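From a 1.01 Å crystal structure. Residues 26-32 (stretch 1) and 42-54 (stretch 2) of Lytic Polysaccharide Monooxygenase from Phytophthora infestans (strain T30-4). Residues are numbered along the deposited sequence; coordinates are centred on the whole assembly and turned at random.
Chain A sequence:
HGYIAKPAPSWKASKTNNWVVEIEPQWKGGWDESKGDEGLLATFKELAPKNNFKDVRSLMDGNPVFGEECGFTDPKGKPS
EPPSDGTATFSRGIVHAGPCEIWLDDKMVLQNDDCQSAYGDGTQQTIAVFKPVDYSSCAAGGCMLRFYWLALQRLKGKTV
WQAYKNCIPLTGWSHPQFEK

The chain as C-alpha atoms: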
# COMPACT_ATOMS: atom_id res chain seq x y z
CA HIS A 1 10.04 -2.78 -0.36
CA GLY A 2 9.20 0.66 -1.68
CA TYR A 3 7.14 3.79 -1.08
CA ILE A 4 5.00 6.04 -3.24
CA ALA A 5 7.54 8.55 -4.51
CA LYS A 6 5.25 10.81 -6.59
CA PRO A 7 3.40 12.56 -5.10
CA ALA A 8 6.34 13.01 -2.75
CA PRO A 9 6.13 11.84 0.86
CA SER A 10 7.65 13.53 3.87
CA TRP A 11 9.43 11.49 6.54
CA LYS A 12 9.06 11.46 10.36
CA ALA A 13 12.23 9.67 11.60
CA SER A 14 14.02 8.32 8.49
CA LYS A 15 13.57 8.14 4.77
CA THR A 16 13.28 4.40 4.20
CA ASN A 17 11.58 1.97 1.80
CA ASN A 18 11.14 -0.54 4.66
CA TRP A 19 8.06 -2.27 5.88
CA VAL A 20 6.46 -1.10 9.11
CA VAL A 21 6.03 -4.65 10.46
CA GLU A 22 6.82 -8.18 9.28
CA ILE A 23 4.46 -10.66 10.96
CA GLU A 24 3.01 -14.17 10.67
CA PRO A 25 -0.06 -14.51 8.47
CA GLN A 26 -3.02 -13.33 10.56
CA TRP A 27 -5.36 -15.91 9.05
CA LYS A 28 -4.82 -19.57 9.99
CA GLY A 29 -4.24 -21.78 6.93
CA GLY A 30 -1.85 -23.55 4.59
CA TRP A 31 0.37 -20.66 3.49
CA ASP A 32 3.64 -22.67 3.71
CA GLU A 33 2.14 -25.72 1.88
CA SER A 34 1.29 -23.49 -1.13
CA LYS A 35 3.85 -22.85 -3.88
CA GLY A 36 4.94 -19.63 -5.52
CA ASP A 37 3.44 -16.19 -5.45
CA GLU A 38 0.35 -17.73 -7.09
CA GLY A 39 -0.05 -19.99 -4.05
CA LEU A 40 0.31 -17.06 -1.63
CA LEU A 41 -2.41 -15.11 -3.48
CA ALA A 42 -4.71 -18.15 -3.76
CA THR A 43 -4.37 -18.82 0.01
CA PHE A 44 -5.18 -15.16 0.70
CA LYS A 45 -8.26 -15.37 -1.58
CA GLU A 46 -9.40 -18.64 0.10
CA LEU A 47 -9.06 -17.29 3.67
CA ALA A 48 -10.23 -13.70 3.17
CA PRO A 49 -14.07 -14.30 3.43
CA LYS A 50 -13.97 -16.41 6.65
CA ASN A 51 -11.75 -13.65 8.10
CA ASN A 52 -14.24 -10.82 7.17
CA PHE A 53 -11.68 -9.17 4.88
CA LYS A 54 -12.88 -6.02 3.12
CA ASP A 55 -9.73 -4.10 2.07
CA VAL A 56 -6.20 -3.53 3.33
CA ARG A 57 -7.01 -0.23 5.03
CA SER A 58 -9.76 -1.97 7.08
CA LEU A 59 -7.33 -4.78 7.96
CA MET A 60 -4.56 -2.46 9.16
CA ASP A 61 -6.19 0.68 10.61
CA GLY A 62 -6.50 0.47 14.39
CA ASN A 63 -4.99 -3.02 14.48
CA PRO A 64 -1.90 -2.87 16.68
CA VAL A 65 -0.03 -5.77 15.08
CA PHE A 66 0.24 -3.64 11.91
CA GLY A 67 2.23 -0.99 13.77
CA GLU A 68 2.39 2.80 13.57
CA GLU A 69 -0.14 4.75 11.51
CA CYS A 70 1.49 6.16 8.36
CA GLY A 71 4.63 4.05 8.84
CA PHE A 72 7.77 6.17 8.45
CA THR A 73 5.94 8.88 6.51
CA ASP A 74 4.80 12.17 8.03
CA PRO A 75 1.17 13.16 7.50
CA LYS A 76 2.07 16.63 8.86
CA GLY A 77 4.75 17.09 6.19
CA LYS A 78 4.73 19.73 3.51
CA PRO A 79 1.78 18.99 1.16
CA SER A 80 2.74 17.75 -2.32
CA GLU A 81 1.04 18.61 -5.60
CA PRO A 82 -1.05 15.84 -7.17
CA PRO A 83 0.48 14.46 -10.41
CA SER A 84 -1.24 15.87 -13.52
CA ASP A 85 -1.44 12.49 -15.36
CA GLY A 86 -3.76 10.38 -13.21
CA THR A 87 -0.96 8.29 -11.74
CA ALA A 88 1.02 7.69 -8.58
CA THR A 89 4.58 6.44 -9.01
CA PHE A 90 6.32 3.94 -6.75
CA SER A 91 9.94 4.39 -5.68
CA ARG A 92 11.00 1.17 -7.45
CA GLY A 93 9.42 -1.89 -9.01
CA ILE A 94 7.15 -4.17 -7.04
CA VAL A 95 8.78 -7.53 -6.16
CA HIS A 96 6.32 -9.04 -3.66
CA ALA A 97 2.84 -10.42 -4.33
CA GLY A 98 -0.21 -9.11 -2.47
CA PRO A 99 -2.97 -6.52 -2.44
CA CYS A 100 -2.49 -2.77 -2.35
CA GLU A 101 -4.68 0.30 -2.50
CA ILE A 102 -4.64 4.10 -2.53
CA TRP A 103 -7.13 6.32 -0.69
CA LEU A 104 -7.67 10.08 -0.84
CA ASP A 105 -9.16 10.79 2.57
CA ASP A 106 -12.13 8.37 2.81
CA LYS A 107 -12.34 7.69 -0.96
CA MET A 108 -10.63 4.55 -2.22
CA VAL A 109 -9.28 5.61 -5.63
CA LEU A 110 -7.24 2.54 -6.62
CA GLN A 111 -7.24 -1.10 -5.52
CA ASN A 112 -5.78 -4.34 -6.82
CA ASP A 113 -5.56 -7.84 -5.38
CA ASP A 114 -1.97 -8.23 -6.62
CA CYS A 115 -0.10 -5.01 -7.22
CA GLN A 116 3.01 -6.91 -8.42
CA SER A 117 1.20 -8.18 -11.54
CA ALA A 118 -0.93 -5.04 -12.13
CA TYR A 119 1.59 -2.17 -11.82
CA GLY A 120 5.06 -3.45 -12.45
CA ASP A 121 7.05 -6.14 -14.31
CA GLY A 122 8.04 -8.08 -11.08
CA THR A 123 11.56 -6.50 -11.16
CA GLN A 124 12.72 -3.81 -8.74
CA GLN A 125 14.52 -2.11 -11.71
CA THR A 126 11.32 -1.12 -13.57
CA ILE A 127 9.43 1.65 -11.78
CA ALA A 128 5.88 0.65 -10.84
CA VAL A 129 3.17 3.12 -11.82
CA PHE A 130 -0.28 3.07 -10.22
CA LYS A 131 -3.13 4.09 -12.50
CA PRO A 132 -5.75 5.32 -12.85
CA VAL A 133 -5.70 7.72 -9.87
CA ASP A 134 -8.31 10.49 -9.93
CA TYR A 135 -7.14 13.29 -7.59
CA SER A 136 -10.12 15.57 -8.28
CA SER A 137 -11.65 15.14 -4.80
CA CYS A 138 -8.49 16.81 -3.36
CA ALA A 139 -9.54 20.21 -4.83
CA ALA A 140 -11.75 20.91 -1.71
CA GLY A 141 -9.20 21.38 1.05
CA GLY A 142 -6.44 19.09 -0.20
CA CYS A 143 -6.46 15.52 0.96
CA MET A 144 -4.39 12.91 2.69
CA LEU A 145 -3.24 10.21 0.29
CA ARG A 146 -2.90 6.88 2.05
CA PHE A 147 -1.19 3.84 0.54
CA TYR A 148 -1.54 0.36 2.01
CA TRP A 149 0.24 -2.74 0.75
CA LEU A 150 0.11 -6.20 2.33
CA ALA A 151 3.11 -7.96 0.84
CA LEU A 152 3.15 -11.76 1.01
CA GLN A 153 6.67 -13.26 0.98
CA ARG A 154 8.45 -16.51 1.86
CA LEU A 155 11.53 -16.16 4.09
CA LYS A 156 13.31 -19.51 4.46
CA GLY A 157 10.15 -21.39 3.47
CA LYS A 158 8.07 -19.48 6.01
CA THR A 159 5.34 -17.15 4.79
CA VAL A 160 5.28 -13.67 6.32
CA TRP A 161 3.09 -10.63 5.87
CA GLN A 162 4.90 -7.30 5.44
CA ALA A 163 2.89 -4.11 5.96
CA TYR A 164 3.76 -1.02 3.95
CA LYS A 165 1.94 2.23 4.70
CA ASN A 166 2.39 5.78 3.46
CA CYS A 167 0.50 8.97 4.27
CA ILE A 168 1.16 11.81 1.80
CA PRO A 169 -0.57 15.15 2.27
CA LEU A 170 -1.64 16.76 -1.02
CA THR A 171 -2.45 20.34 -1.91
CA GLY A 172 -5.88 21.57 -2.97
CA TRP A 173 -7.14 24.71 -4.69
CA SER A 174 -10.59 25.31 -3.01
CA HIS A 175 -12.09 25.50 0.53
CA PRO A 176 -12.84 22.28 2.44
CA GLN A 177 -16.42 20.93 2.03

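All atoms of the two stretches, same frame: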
# COMPACT_ATOMS: atom_id res chain seq x y z
N GLN A 26 -2.01 -13.52 9.50
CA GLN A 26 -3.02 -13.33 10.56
C GLN A 26 -4.18 -14.29 10.45
O GLN A 26 -5.00 -14.31 11.37
CB GLN A 26 -3.57 -11.91 10.49
CG GLN A 26 -2.44 -10.92 10.74
CD GLN A 26 -1.90 -11.10 12.14
OE1 GLN A 26 -2.64 -10.86 13.12
NE2 GLN A 26 -0.72 -11.64 12.29
N TRP A 27 -4.28 -14.96 9.32
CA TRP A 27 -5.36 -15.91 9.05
C TRP A 27 -4.77 -17.30 9.04
O TRP A 27 -3.79 -17.51 8.32
CB TRP A 27 -5.98 -15.56 7.72
CG TRP A 27 -6.45 -14.15 7.67
CD1 TRP A 27 -6.76 -13.29 8.68
CD2 TRP A 27 -6.70 -13.46 6.45
NE1 TRP A 27 -7.19 -12.09 8.15
CE2 TRP A 27 -7.17 -12.18 6.79
CE3 TRP A 27 -6.57 -13.80 5.11
CZ2 TRP A 27 -7.51 -11.26 5.83
CZ3 TRP A 27 -6.88 -12.88 4.16
CH2 TRP A 27 -7.37 -11.63 4.52
N LYS A 28 -5.34 -18.19 9.85
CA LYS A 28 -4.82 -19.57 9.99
C LYS A 28 -5.10 -20.30 8.68
O LYS A 28 -6.26 -20.23 8.19
CB LYS A 28 -5.45 -20.28 11.19
N GLY A 29 -4.07 -20.92 8.11
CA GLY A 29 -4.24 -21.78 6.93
C GLY A 29 -2.92 -22.26 6.37
O GLY A 29 -1.87 -22.11 7.00
N GLY A 30 -2.98 -22.79 5.16
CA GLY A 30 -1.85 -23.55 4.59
C GLY A 30 -0.92 -22.73 3.74
O GLY A 30 -0.50 -23.19 2.67
N TRP A 31 -0.55 -21.56 4.22
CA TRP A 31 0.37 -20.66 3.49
C TRP A 31 1.64 -21.39 3.05
O TRP A 31 2.00 -21.33 1.87
CB TRP A 31 0.73 -19.49 4.39
CG TRP A 31 -0.45 -18.69 4.85
CD1 TRP A 31 -1.18 -18.83 5.99
CD2 TRP A 31 -1.04 -17.59 4.15
NE1 TRP A 31 -2.21 -17.92 6.02
CE2 TRP A 31 -2.13 -17.13 4.91
CE3 TRP A 31 -0.75 -16.97 2.94
CZ2 TRP A 31 -2.91 -16.04 4.50
CZ3 TRP A 31 -1.50 -15.88 2.55
CH2 TRP A 31 -2.58 -15.44 3.32
N ASP A 32 2.29 -22.11 3.97
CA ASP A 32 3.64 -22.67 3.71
C ASP A 32 3.56 -23.91 2.84
O ASP A 32 4.58 -24.24 2.25
CB ASP A 32 4.33 -22.96 5.02
CG ASP A 32 4.72 -21.66 5.67
OD1 ASP A 32 4.74 -20.65 4.97
OD2 ASP A 32 5.03 -21.68 6.83
N ALA A 42 -3.54 -17.25 -3.81
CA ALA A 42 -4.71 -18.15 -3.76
C ALA A 42 -5.10 -18.45 -2.31
O ALA A 42 -6.31 -18.50 -2.00
CB ALA A 42 -4.39 -19.42 -4.54
N THR A 43 -4.11 -18.59 -1.43
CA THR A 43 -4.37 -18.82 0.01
C THR A 43 -5.05 -17.58 0.59
O THR A 43 -6.05 -17.69 1.28
CB THR A 43 -3.09 -19.16 0.76
OG1 THR A 43 -2.48 -20.33 0.19
CG2 THR A 43 -3.37 -19.37 2.23
N PHE A 44 -4.56 -16.41 0.24
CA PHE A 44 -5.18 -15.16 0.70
C PHE A 44 -6.65 -15.12 0.24
O PHE A 44 -7.55 -14.81 1.04
CB PHE A 44 -4.37 -13.97 0.17
CG PHE A 44 -4.84 -12.67 0.72
CD1 PHE A 44 -5.91 -11.99 0.14
CD2 PHE A 44 -4.23 -12.13 1.83
CE1 PHE A 44 -6.34 -10.80 0.68
CE2 PHE A 44 -4.67 -10.93 2.37
CZ PHE A 44 -5.74 -10.29 1.80
N LYS A 45 -6.90 -15.40 -1.03
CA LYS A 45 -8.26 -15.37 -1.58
C LYS A 45 -9.16 -16.37 -0.85
O LYS A 45 -10.32 -16.06 -0.55
CB LYS A 45 -8.21 -15.64 -3.08
CG LYS A 45 -9.59 -15.66 -3.70
CD LYS A 45 -9.52 -15.67 -5.18
CE LYS A 45 -10.91 -15.73 -5.78
NZ LYS A 45 -10.86 -15.89 -7.25
N GLU A 46 -8.63 -17.56 -0.57
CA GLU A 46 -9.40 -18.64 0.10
C GLU A 46 -9.78 -18.21 1.51
O GLU A 46 -10.91 -18.48 1.95
CB GLU A 46 -8.59 -19.94 0.20
CG GLU A 46 -9.30 -21.03 0.99
CD GLU A 46 -8.52 -22.33 1.10
OE1 GLU A 46 -7.53 -22.53 0.36
OE2 GLU A 46 -8.91 -23.18 1.91
N LEU A 47 -8.87 -17.57 2.23
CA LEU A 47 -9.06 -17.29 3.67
C LEU A 47 -9.76 -15.96 3.90
O LEU A 47 -10.28 -15.75 4.99
CB LEU A 47 -7.71 -17.32 4.35
CG LEU A 47 -7.05 -18.69 4.33
CD1 LEU A 47 -5.75 -18.61 5.09
CD2 LEU A 47 -7.98 -19.73 4.93
N ALA A 48 -9.72 -15.07 2.94
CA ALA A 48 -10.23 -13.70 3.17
C ALA A 48 -11.69 -13.69 3.64
O ALA A 48 -11.98 -13.02 4.63
CB ALA A 48 -9.98 -12.86 1.94
N PRO A 49 -12.67 -14.40 3.00
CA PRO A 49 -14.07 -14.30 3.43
C PRO A 49 -14.32 -14.73 4.88
O PRO A 49 -15.01 -14.04 5.62
CB PRO A 49 -14.83 -15.18 2.43
CG PRO A 49 -13.90 -15.35 1.24
CD PRO A 49 -12.50 -15.18 1.77
N LYS A 50 -13.72 -15.86 5.29
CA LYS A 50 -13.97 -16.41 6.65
C LYS A 50 -13.35 -15.45 7.65
O LYS A 50 -13.77 -15.43 8.81
CB LYS A 50 -13.36 -17.80 6.81
N ASN A 51 -12.41 -14.61 7.20
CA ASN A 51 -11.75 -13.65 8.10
C ASN A 51 -12.34 -12.25 7.91
O ASN A 51 -11.71 -11.29 8.41
CB ASN A 51 -10.23 -13.69 7.91
CG ASN A 51 -9.67 -14.97 8.48
OD1 ASN A 51 -9.43 -15.03 9.69
ND2 ASN A 51 -9.54 -15.98 7.63
N ASN A 52 -13.49 -12.09 7.26
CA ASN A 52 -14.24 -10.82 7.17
C ASN A 52 -13.38 -9.74 6.51
O ASN A 52 -13.50 -8.57 6.83
CB ASN A 52 -14.70 -10.38 8.55
CG ASN A 52 -15.65 -11.40 9.13
OD1 ASN A 52 -16.64 -11.71 8.49
ND2 ASN A 52 -15.29 -11.97 10.28
N PHE A 53 -12.54 -10.13 5.58
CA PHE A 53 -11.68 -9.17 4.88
C PHE A 53 -12.53 -8.30 3.97
O PHE A 53 -13.34 -8.82 3.19
CB PHE A 53 -10.61 -9.91 4.10
CG PHE A 53 -9.69 -8.98 3.37
CD1 PHE A 53 -8.73 -8.23 4.04
CD2 PHE A 53 -9.80 -8.82 2.02
CE1 PHE A 53 -7.88 -7.38 3.34
CE2 PHE A 53 -8.96 -7.97 1.32
CZ PHE A 53 -8.00 -7.26 1.99
N LYS A 54 -12.25 -7.01 4.01
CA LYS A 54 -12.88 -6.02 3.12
C LYS A 54 -11.80 -5.43 2.20
O LYS A 54 -11.84 -5.59 0.99
CB LYS A 54 -13.61 -4.94 3.91
CG LYS A 54 -14.27 -3.89 3.00
CD LYS A 54 -15.00 -2.78 3.72
O HOH W 1 -8.51 -18.60 8.55
O HOH W 2 -8.07 -17.01 11.01

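A segment without regular secondary structure can be fastened largely by shape, provided it carries side chains broad enough to occupy the hollows offered by a helix and the chain that follows it. Residues 26-32 and 42-54 of this lytic polysaccharide monooxygenase illustrate the principle. They bury 498 Å² between them, yet no direct hydrogen bond crosses the contact among the modelled atoms; two indole rings, W27 and W31, do most of the work.

W27 is the principal bump. Its CA-to-CB bond points toward the second stretch, and with chi1 in the m well the buried indole enters a hollow walled by F44, L47, A48, N51 and F53. The fit is tight: W27 CH2 lies 3.4 Å from F44 CZ, over the face of the phenyl ring, although the two ring planes are inclined at 40° and the pair is neither a stack nor edge-to-face. Against F53 the same indole presents its edge to the ring face, with W27 CH2 3.7 Å from F53 CD1. At A48 the small side chain packs beside the indole, with W27 CZ3 3.6 Å from A48 CA and 3.8 Å from A48 CB. Over the five-membered ring of W27 sits N51, whose CB is 3.5 Å from the ring centroid and nearly on its normal. The amide is held there by its own bond, N51 ND2 to L47 O at 2.8 Å, so a polar residue can cover an aromatic face while its donor remains satisfied.

W31 makes the second, shallower fit. T43 points toward it and lays its methyl on the indole, T43 CG2 standing 3.6 Å from the centroid of the six-membered ring. A threonine serves well here, since the methyl packs while its hydroxyl bonds elsewhere in the structure. The indole is oriented by a bond within its own stretch, W31 NE1 to W27 O at 2.8 Å, which ties the two tryptophans together and satisfies the buried N-H.

L47 is the bump contributed by the helix. L47 CB packs against W27 CE3 at 3.8 Å, while L47 CD1 reaches W31 CZ2 at 3.9 Å and the backbone K28 O at 3.5 Å. The hollow at G29 accommodates this methyl: G29 CA is 4.0 Å from L47 CD1, and an ideal CB on the glycine would clash with it.

At the margin, water replaces direct polar contact. The O of water 1 lies 2.8 Å from K28 O, to which it donates, and 3.0 Å from N51 ND2, from which it accepts; the O of water 2 lies 3.2 Å from K28 N, from which it accepts, and 2.7 Å from N51 OD1, to which it donates.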